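Local structure of putative GTP pyrophosphokinase (Streptococcus mutans, 3L9D) at residues D101-A106 with I167-I172; K132-R137 with H152-Y157. The protein probably transfers pyrophosphate from ATP to GTP, the first step of ppGpp synthesis. All blocks are in the same frame, centred on the assembly; numbering follows the deposited sequence.

Contact 1. Residues D101-A106 with I167-I172; sequences DMQDIA and IIMAEI
Met169 gives up the most surface here, its side chain running alongside the loop residues Met102 and Gln103. Met169 SD lies 3.9 Å from Gln103 CG, the two chains crossing at a slant. A bend at the last torsion (chi3 -80°) carries the methyl back to the loop, where Met169 CE sits 3.6 Å from Met102 O. On the backbone side of this contact, a water joins Met102 O, Ile105 N and Met169 O, where no direct backbone bond forms.

Ala106 makes the direct bond. Its O accepts the N-H of Glu171 at 2.8 Å (161° at the hydrogen) and also meets the CA-H of Ala170, while the methyls of Ala106 and Ala170 pack on one side of the sheet.

Glu171 packs its CB 3.5 Å from Asp104 CB. Their carboxylates come near without bonding, OD2 of Asp104 4.3 Å from OE1 of Glu171, which Gln173 holds; Asp104 OD2 also has long, weak ion pairs with Lys79 and Arg91.

The loop thus enters strand 106-112 as a parallel neighbour of strand 164-176 in the mixed sheet of a nucleotidyltransferase-like synthetase; Asp104 and Glu171 may correspond to the acidic pair that binds magnesium in relatives, although no metal is modelled.

Contact 2. Residues K132-R137 with H152-Y157; sequences KVIQER and HVIVEY
Main-chain bonds tie Lys132-Arg137 to His152-Tyr157 as the two arms of an antiparallel hairpin. Lys132 and Glu156 exchange N-H and carbonyl bonds at one end, Arg137 and His152 at the other. In between, the register slips: Ile154 O receives a nearly straight bond from Ile134 N (2.9 Å, 174°) and a weak one from Gln135 N, while Ile154 N bonds to Gln135 O. Ile134 and Gln135 together facing Ile154 make a classic beta bulge.

Van der Waals contacts come next. On one face the valines mesh, Val133 CG1 3.8 Å from Val153 CG1 and Val133 CG2 4.1 Å from Val155 CG1. Beside Ile154 and Glu156, the bulge residue Ile134 holds CG1 between its backbone N and carbonyl carbon (chi1 62°), which lays Ile134 CD1 3.9 Å from Ile154 CG2; its CG2 meets the Glu156 side chain at about a right angle. Gln135 runs alongside Ile154, amide against aliphatic chain.

Among the polar ends, Gln135 NE2 lies 3.5 Å above the Arg137 guanidinium plane, over its centre; its hydrogen bond goes to a water. A second water, in the guanidinium plane, bonds Arg137 NH1 and, weakly, His152 ND1, whose ring also bonds Tyr148 OH through NE2.

Backbone bonding and apolar contacts therefore hold the hairpin together. No salt bridge crosses between the strands; Glu136 pairs outside, with Tyr151 and Arg126.

How the contacts relate
The two contacts are neighbouring strand pairings of one mixed sheet, their centres about 9 Å apart. Strand 164-176 of contact 1 pairs directly with strand 150-161 of contact 2: Ile172 N and Val153 O lie 2.8 Å apart, a probable hydrogen bond. Side chains interlock on the same face, where Met169 SD reaches Ile134 CD1 at 3.6 Å and Glu171 CB rests 3.4 Å from Ile154 CD1. Gln103 NE2 bonds to Gln135 OE1, so the loop of contact 1 spans to the outer strand of contact 2. No ligand is modelled; in relatives the nucleotides bind in a cleft at this sheet, so this face, where apolar side chains sit beside Glu171 and the Gln103-Gln135 amide pair, may lie by the substrate cleft.

Contact 1. Residues D101-A106 with I167-I172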
ATOM      1  N   ASP A 101       6.801  -8.316  15.734  1.00 31.75           N
ATOM      2  CA  ASP A 101       7.949  -8.046  14.865  1.00 33.22           C
ATOM      3  C   ASP A 101       7.677  -7.987  13.358  1.00 29.02           C
ATOM      4  O   ASP A 101       8.457  -7.384  12.621  1.00 34.75           O
ATOM      5  CB  ASP A 101       9.095  -9.031  15.149  1.00 35.16           C
ATOM      6  CG  ASP A 101       9.896  -8.679  16.411  1.00 43.56           C
ATOM      7  OD1 ASP A 101       9.679  -7.596  17.018  1.00 39.35           O
ATOM      8  OD2 ASP A 101      10.762  -9.504  16.784  1.00 45.95           O
ATOM      9  N   MET A 102       6.610  -8.622  12.883  1.00 25.78           N
ATOM     10  CA  MET A 102       6.293  -8.565  11.453  1.00 25.39           C
ATOM     11  C   MET A 102       5.313  -7.416  11.127  1.00 24.75           C
ATOM     12  O   MET A 102       4.272  -7.259  11.775  1.00 22.88           O
ATOM     13  CB  MET A 102       5.793  -9.921  10.930  1.00 25.33           C
ATOM     14  CG  MET A 102       5.560  -9.929   9.419  1.00 28.91           C
ATOM     15  SD  MET A 102       5.769 -11.523   8.594  1.00 32.10           S
ATOM     16  CE  MET A 102       7.323 -12.057   9.317  1.00 29.86           C
ATOM     17  N   GLN A 103       5.659  -6.621  10.121  1.00 21.11           N
ATOM     18  CA  GLN A 103       5.012  -5.334   9.897  1.00 21.91           C
ATOM     19  C   GLN A 103       3.920  -5.351   8.846  1.00 20.67           C
ATOM     20  O   GLN A 103       3.056  -4.484   8.844  1.00 20.98           O
ATOM     21  CB  GLN A 103       6.057  -4.273   9.506  1.00 19.66           C
ATOM     22  CG  GLN A 103       7.075  -3.957  10.594  1.00 22.63           C
ATOM     23  CD  GLN A 103       8.081  -2.895  10.164  1.00 24.61           C
ATOM     24  OE1 GLN A 103       8.557  -2.898   9.029  1.00 28.47           O
ATOM     25  NE2 GLN A 103       8.419  -1.994  11.075  1.00 20.68           N
ATOM     26  N   ASP A 104       3.974  -6.320   7.940  1.00 22.25           N
ATOM     27  CA  ASP A 104       3.110  -6.306   6.770  1.00 19.71           C
ATOM     28  C   ASP A 104       2.228  -7.546   6.631  1.00 17.92           C
ATOM     29  O   ASP A 104       1.916  -7.973   5.525  1.00 18.78           O
ATOM     30  CB  ASP A 104       3.950  -6.121   5.503  1.00 20.59           C
ATOM     31  CG  ASP A 104       5.035  -7.204   5.332  1.00 26.34           C
ATOM     32  OD1 ASP A 104       5.330  -7.953   6.286  1.00 22.65           O
ATOM     33  OD2 ASP A 104       5.601  -7.300   4.219  1.00 30.00           O
ATOM     34  N   ILE A 105       1.831  -8.140   7.743  1.00 16.49           N
ATOM     35  CA  ILE A 105       0.931  -9.267   7.641  1.00 20.97           C
ATOM     36  C   ILE A 105      -0.386  -8.788   6.997  1.00 25.39           C
ATOM     37  O   ILE A 105      -0.746  -9.218   5.897  1.00 23.44           O
ATOM     38  CB  ILE A 105       0.742  -9.969   8.990  1.00 23.15           C
ATOM     39  CG1 ILE A 105       2.087 -10.567   9.423  1.00 21.70           C
ATOM     40  CG2 ILE A 105      -0.352 -11.041   8.908  1.00 17.27           C
ATOM     41  CD1 ILE A 105       2.029 -11.405  10.672  1.00 21.21           C
ATOM     42  N   ALA A 106      -1.080  -7.861   7.647  1.00 24.27           N
ATOM     43  CA  ALA A 106      -2.160  -7.174   6.959  1.00 21.49           C
ATOM     44  C   ALA A 106      -1.511  -6.205   5.989  1.00 18.36           C
ATOM     45  O   ALA A 106      -0.603  -5.460   6.370  1.00 16.42           O
ATOM     46  CB  ALA A 106      -3.039  -6.437   7.940  1.00 16.56           C
ATOM     47  N   ILE A 167      -3.100  -5.761  19.294  1.00 25.90           N
ATOM     48  CA  ILE A 167      -2.464  -4.710  18.506  1.00 26.67           C
ATOM     49  C   ILE A 167      -1.730  -5.379  17.340  1.00 26.84           C
ATOM     50  O   ILE A 167      -0.716  -6.045  17.564  1.00 31.79           O
ATOM     51  CB  ILE A 167      -1.451  -3.877  19.355  1.00 29.90           C
ATOM     52  CG1 ILE A 167      -2.032  -3.515  20.737  1.00 31.27           C
ATOM     53  CG2 ILE A 167      -0.995  -2.640  18.600  1.00 29.32           C
ATOM     54  CD1 ILE A 167      -2.677  -2.131  20.834  1.00 25.80           C
ATOM     55  N   ILE A 168      -2.236  -5.225  16.110  1.00 21.60           N
ATOM     56  CA  ILE A 168      -1.559  -5.764  14.915  1.00 19.81           C
ATOM     57  C   ILE A 168      -0.897  -4.673  14.057  1.00 21.15           C
ATOM     58  O   ILE A 168      -1.233  -3.503  14.146  1.00 20.67           O
ATOM     59  CB  ILE A 168      -2.522  -6.596  14.031  1.00 21.86           C
ATOM     60  CG1 ILE A 168      -3.635  -5.718  13.449  1.00 15.52           C
ATOM     61  CG2 ILE A 168      -3.127  -7.747  14.838  1.00 20.38           C
ATOM     62  CD1 ILE A 168      -3.337  -5.155  12.109  1.00 15.21           C
ATOM     63  N   MET A 169       0.053  -5.051  13.213  1.00 23.92           N
ATOM     64  CA  MET A 169       0.658  -4.073  12.318  1.00 21.42           C
ATOM     65  C   MET A 169       0.200  -4.303  10.888  1.00 18.64           C
ATOM     66  O   MET A 169       0.146  -5.438  10.418  1.00 17.75           O
ATOM     67  CB  MET A 169       2.183  -4.112  12.405  1.00 21.49           C
ATOM     68  CG  MET A 169       2.770  -3.237  13.513  1.00 21.64           C
ATOM     69  SD  MET A 169       4.576  -3.236  13.462  1.00 21.32           S
ATOM     70  CE  MET A 169       4.943  -4.786  14.274  1.00 20.96           C
ATOM     71  N   ALA A 170      -0.146  -3.219  10.210  1.00 15.82           N
ATOM     72  CA  ALA A 170      -0.567  -3.305   8.827  1.00 19.56           C
ATOM     73  C   ALA A 170       0.364  -2.471   7.944  1.00 20.94           C
ATOM     74  O   ALA A 170       0.807  -1.389   8.336  1.00 17.02           O
ATOM     75  CB  ALA A 170      -1.998  -2.840   8.682  1.00 15.73           C
ATOM     76  N   GLU A 171       0.677  -2.975   6.755  1.00 18.96           N
ATOM     77  CA  GLU A 171       1.415  -2.157   5.811  1.00 15.92           C
ATOM     78  C   GLU A 171       0.500  -1.522   4.762  1.00 17.28           C
ATOM     79  O   GLU A 171      -0.138  -2.216   3.968  1.00 19.27           O
ATOM     80  CB  GLU A 171       2.495  -2.961   5.126  1.00 15.51           C
ATOM     81  CG  GLU A 171       3.037  -2.225   3.930  1.00 16.46           C
ATOM     82  CD  GLU A 171       4.321  -2.818   3.429  1.00 22.35           C
ATOM     83  OE1 GLU A 171       4.255  -3.635   2.478  1.00 19.58           O
ATOM     84  OE2 GLU A 171       5.394  -2.466   3.995  1.00 24.73           O
ATOM     85  N   ILE A 172       0.428  -0.200   4.783  1.00 13.52           N
ATOM     86  CA  ILE A 172      -0.323   0.554   3.798  1.00 13.69           C
ATOM     87  C   ILE A 172       0.602   1.063   2.699  1.00 17.56           C
ATOM     88  O   ILE A 172       1.522   1.841   2.954  1.00 20.83           O
ATOM     89  CB  ILE A 172      -0.988   1.763   4.464  1.00 11.83           C
ATOM     90  CG1 ILE A 172      -1.864   1.298   5.615  1.00 13.76           C
ATOM     91  CG2 ILE A 172      -1.810   2.549   3.468  1.00 12.31           C
ATOM     92  CD1 ILE A 172      -2.133   2.373   6.634  1.00 14.89           C
TER
HETATM   93  O   HOH W   1       1.803  -7.568  10.537  1.00 17.82           O
HETATM   94  O   HOH W   2       1.786  -7.598  13.277  1.00 19.04           O
HETATM   95  O   HOH W   3       7.381  -5.101   4.650  1.00 37.78           O

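Contact 2. Residues K132-R137 with H152-Y157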
ATOM      1  N   LYS A 132      -2.025   4.224  14.887  1.00 30.94           N
ATOM      2  CA  LYS A 132      -0.874   5.093  15.050  1.00 29.57           C
ATOM      3  C   LYS A 132       0.164   4.780  13.968  1.00 28.30           C
ATOM      4  O   LYS A 132       0.537   3.614  13.767  1.00 26.38           O
ATOM      5  CB  LYS A 132      -0.279   4.924  16.452  1.00 28.33           C
ATOM      6  CG  LYS A 132       0.763   5.979  16.804  1.00 40.78           C
ATOM      7  CD  LYS A 132       2.204   5.463  16.650  1.00 44.34           C
ATOM      8  CE  LYS A 132       3.233   6.593  16.857  1.00 40.91           C
ATOM      9  NZ  LYS A 132       4.561   6.044  17.216  1.00 38.40           N
ATOM     10  N   VAL A 133       0.610   5.815  13.263  1.00 21.94           N
ATOM     11  CA  VAL A 133       1.689   5.672  12.287  1.00 22.62           C
ATOM     12  C   VAL A 133       3.040   5.428  12.990  1.00 20.18           C
ATOM     13  O   VAL A 133       3.457   6.222  13.816  1.00 25.36           O
ATOM     14  CB  VAL A 133       1.746   6.917  11.380  1.00 16.59           C
ATOM     15  CG1 VAL A 133       2.875   6.818  10.389  1.00 15.13           C
ATOM     16  CG2 VAL A 133       0.410   7.088  10.673  1.00 17.96           C
ATOM     17  N   ILE A 134       3.718   4.327  12.681  1.00 19.94           N
ATOM     18  CA  ILE A 134       4.983   4.037  13.361  1.00 25.97           C
ATOM     19  C   ILE A 134       6.180   3.941  12.436  1.00 25.22           C
ATOM     20  O   ILE A 134       7.316   3.852  12.909  1.00 24.95           O
ATOM     21  CB  ILE A 134       4.962   2.738  14.186  1.00 26.30           C
ATOM     22  CG1 ILE A 134       4.722   1.551  13.272  1.00 20.91           C
ATOM     23  CG2 ILE A 134       3.937   2.817  15.317  1.00 33.89           C
ATOM     24  CD1 ILE A 134       5.066   0.260  13.907  1.00 28.01           C
ATOM     25  N   GLN A 135       5.938   3.938  11.130  1.00 19.84           N
ATOM     26  CA  GLN A 135       7.040   3.950  10.194  1.00 15.78           C
ATOM     27  C   GLN A 135       6.619   4.458   8.828  1.00 16.55           C
ATOM     28  O   GLN A 135       5.561   4.102   8.334  1.00 22.34           O
ATOM     29  CB  GLN A 135       7.631   2.560  10.092  1.00 16.67           C
ATOM     30  CG  GLN A 135       8.953   2.502   9.397  1.00 18.21           C
ATOM     31  CD  GLN A 135       9.311   1.098   9.003  1.00 20.95           C
ATOM     32  OE1 GLN A 135      10.026   0.399   9.721  1.00 20.27           O
ATOM     33  NE2 GLN A 135       8.811   0.668   7.849  1.00 19.49           N
ATOM     34  N   GLU A 136       7.444   5.300   8.215  1.00 17.64           N
ATOM     35  CA  GLU A 136       7.210   5.718   6.829  1.00 18.77           C
ATOM     36  C   GLU A 136       8.446   5.468   5.980  1.00 15.75           C
ATOM     37  O   GLU A 136       9.559   5.611   6.456  1.00 18.05           O
ATOM     38  CB  GLU A 136       6.814   7.197   6.754  1.00 16.87           C
ATOM     39  CG  GLU A 136       5.621   7.554   7.600  1.00 17.36           C
ATOM     40  CD  GLU A 136       5.169   8.977   7.369  1.00 18.42           C
ATOM     41  OE1 GLU A 136       5.382   9.508   6.251  1.00 16.50           O
ATOM     42  OE2 GLU A 136       4.591   9.560   8.307  1.00 18.40           O
ATOM     43  N   ARG A 137       8.248   5.080   4.728  1.00 15.27           N
ATOM     44  CA  ARG A 137       9.365   4.912   3.810  1.00 17.57           C
ATOM     45  C   ARG A 137       9.006   5.412   2.421  1.00 19.18           C
ATOM     46  O   ARG A 137       8.055   4.937   1.808  1.00 21.78           O
ATOM     47  CB  ARG A 137       9.779   3.455   3.736  1.00 20.45           C
ATOM     48  CG  ARG A 137      10.552   2.978   4.922  1.00 18.18           C
ATOM     49  CD  ARG A 137      10.907   1.526   4.723  1.00 21.04           C
ATOM     50  NE  ARG A 137      11.694   1.005   5.826  1.00 22.37           N
ATOM     51  CZ  ARG A 137      11.831  -0.286   6.093  1.00 29.78           C
ATOM     52  NH1 ARG A 137      11.214  -1.190   5.327  1.00 26.99           N
ATOM     53  NH2 ARG A 137      12.568  -0.671   7.134  1.00 29.44           N
ATOM     54  N   HIS A 152       5.445   3.561   1.606  1.00 19.11           N
ATOM     55  CA  HIS A 152       5.030   2.562   2.586  1.00 16.48           C
ATOM     56  C   HIS A 152       4.818   3.147   3.960  1.00 17.27           C
ATOM     57  O   HIS A 152       5.693   3.799   4.486  1.00 19.87           O
ATOM     58  CB  HIS A 152       6.060   1.445   2.689  1.00 19.30           C
ATOM     59  CG  HIS A 152       6.343   0.759   1.388  1.00 22.67           C
ATOM     60  ND1 HIS A 152       7.029  -0.431   1.311  1.00 24.14           N
ATOM     61  CD2 HIS A 152       6.025   1.093   0.117  1.00 19.54           C
ATOM     62  CE1 HIS A 152       7.132  -0.795   0.046  1.00 23.18           C
ATOM     63  NE2 HIS A 152       6.532   0.113  -0.697  1.00 20.15           N
ATOM     64  N   VAL A 153       3.650   2.880   4.544  1.00 21.22           N
ATOM     65  CA  VAL A 153       3.336   3.307   5.905  1.00 21.13           C
ATOM     66  C   VAL A 153       2.988   2.096   6.756  1.00 17.78           C
ATOM     67  O   VAL A 153       2.208   1.257   6.341  1.00 16.05           O
ATOM     68  CB  VAL A 153       2.133   4.266   5.931  1.00 17.88           C
ATOM     69  CG1 VAL A 153       1.862   4.703   7.345  1.00 15.29           C
ATOM     70  CG2 VAL A 153       2.384   5.468   5.023  1.00 16.99           C
ATOM     71  N   ILE A 154       3.582   1.997   7.938  1.00 13.76           N
ATOM     72  CA  ILE A 154       3.229   0.939   8.851  1.00 12.96           C
ATOM     73  C   ILE A 154       2.420   1.552   9.986  1.00 15.38           C
ATOM     74  O   ILE A 154       2.778   2.603  10.530  1.00 14.31           O
ATOM     75  CB  ILE A 154       4.468   0.192   9.388  1.00 16.88           C
ATOM     76  CG1 ILE A 154       5.297  -0.383   8.226  1.00 17.88           C
ATOM     77  CG2 ILE A 154       4.056  -0.913  10.364  1.00 12.93           C
ATOM     78  CD1 ILE A 154       4.517  -1.270   7.252  1.00 13.14           C
ATOM     79  N   VAL A 155       1.304   0.910  10.303  1.00 13.11           N
ATOM     80  CA  VAL A 155       0.430   1.387  11.345  1.00 15.08           C
ATOM     81  C   VAL A 155       0.178   0.278  12.356  1.00 19.69           C
ATOM     82  O   VAL A 155       0.091  -0.896  11.990  1.00 20.34           O
ATOM     83  CB  VAL A 155      -0.906   1.953  10.780  1.00 20.49           C
ATOM     84  CG1 VAL A 155      -0.655   3.229   9.965  1.00 14.28           C
ATOM     85  CG2 VAL A 155      -1.689   0.881   9.956  1.00 19.80           C
ATOM     86  N   GLU A 156       0.131   0.653  13.633  1.00 22.02           N
ATOM     87  CA  GLU A 156      -0.370  -0.224  14.680  1.00 22.89           C
ATOM     88  C   GLU A 156      -1.860   0.006  14.758  1.00 21.40           C
ATOM     89  O   GLU A 156      -2.316   1.150  14.887  1.00 20.72           O
ATOM     90  CB  GLU A 156       0.222   0.126  16.034  1.00 23.68           C
ATOM     91  CG  GLU A 156       1.654  -0.208  16.216  1.00 30.98           C
ATOM     92  CD  GLU A 156       2.157   0.197  17.586  1.00 39.74           C
ATOM     93  OE1 GLU A 156       1.343   0.679  18.410  1.00 41.83           O
ATOM     94  OE2 GLU A 156       3.367   0.028  17.839  1.00 42.00           O
ATOM     95  N   TYR A 157      -2.616  -1.082  14.684  1.00 20.44           N
ATOM     96  CA  TYR A 157      -4.064  -1.014  14.640  1.00 18.75           C
ATOM     97  C   TYR A 157      -4.640  -1.918  15.712  1.00 21.43           C
ATOM     98  O   TYR A 157      -4.374  -3.121  15.720  1.00 22.18           O
ATOM     99  CB  TYR A 157      -4.581  -1.428  13.263  1.00 15.52           C
ATOM    100  CG  TYR A 157      -6.059  -1.239  13.142  1.00 22.06           C
ATOM    101  CD1 TYR A 157      -6.600   0.027  12.945  1.00 25.11           C
ATOM    102  CD2 TYR A 157      -6.932  -2.315  13.259  1.00 20.99           C
ATOM    103  CE1 TYR A 157      -7.978   0.211  12.846  1.00 24.64           C
ATOM    104  CE2 TYR A 157      -8.316  -2.136  13.171  1.00 20.88           C
ATOM    105  CZ  TYR A 157      -8.819  -0.873  12.957  1.00 20.86           C
ATOM    106  OH  TYR A 157     -10.170  -0.682  12.866  1.00 25.78           O
TER
HETATM  107  O   HOH W   4       7.379   0.987   5.405  1.00 19.99           O
HETATM  108  O   HOH W   5       9.910  -1.160   2.628  1.00 28.39           O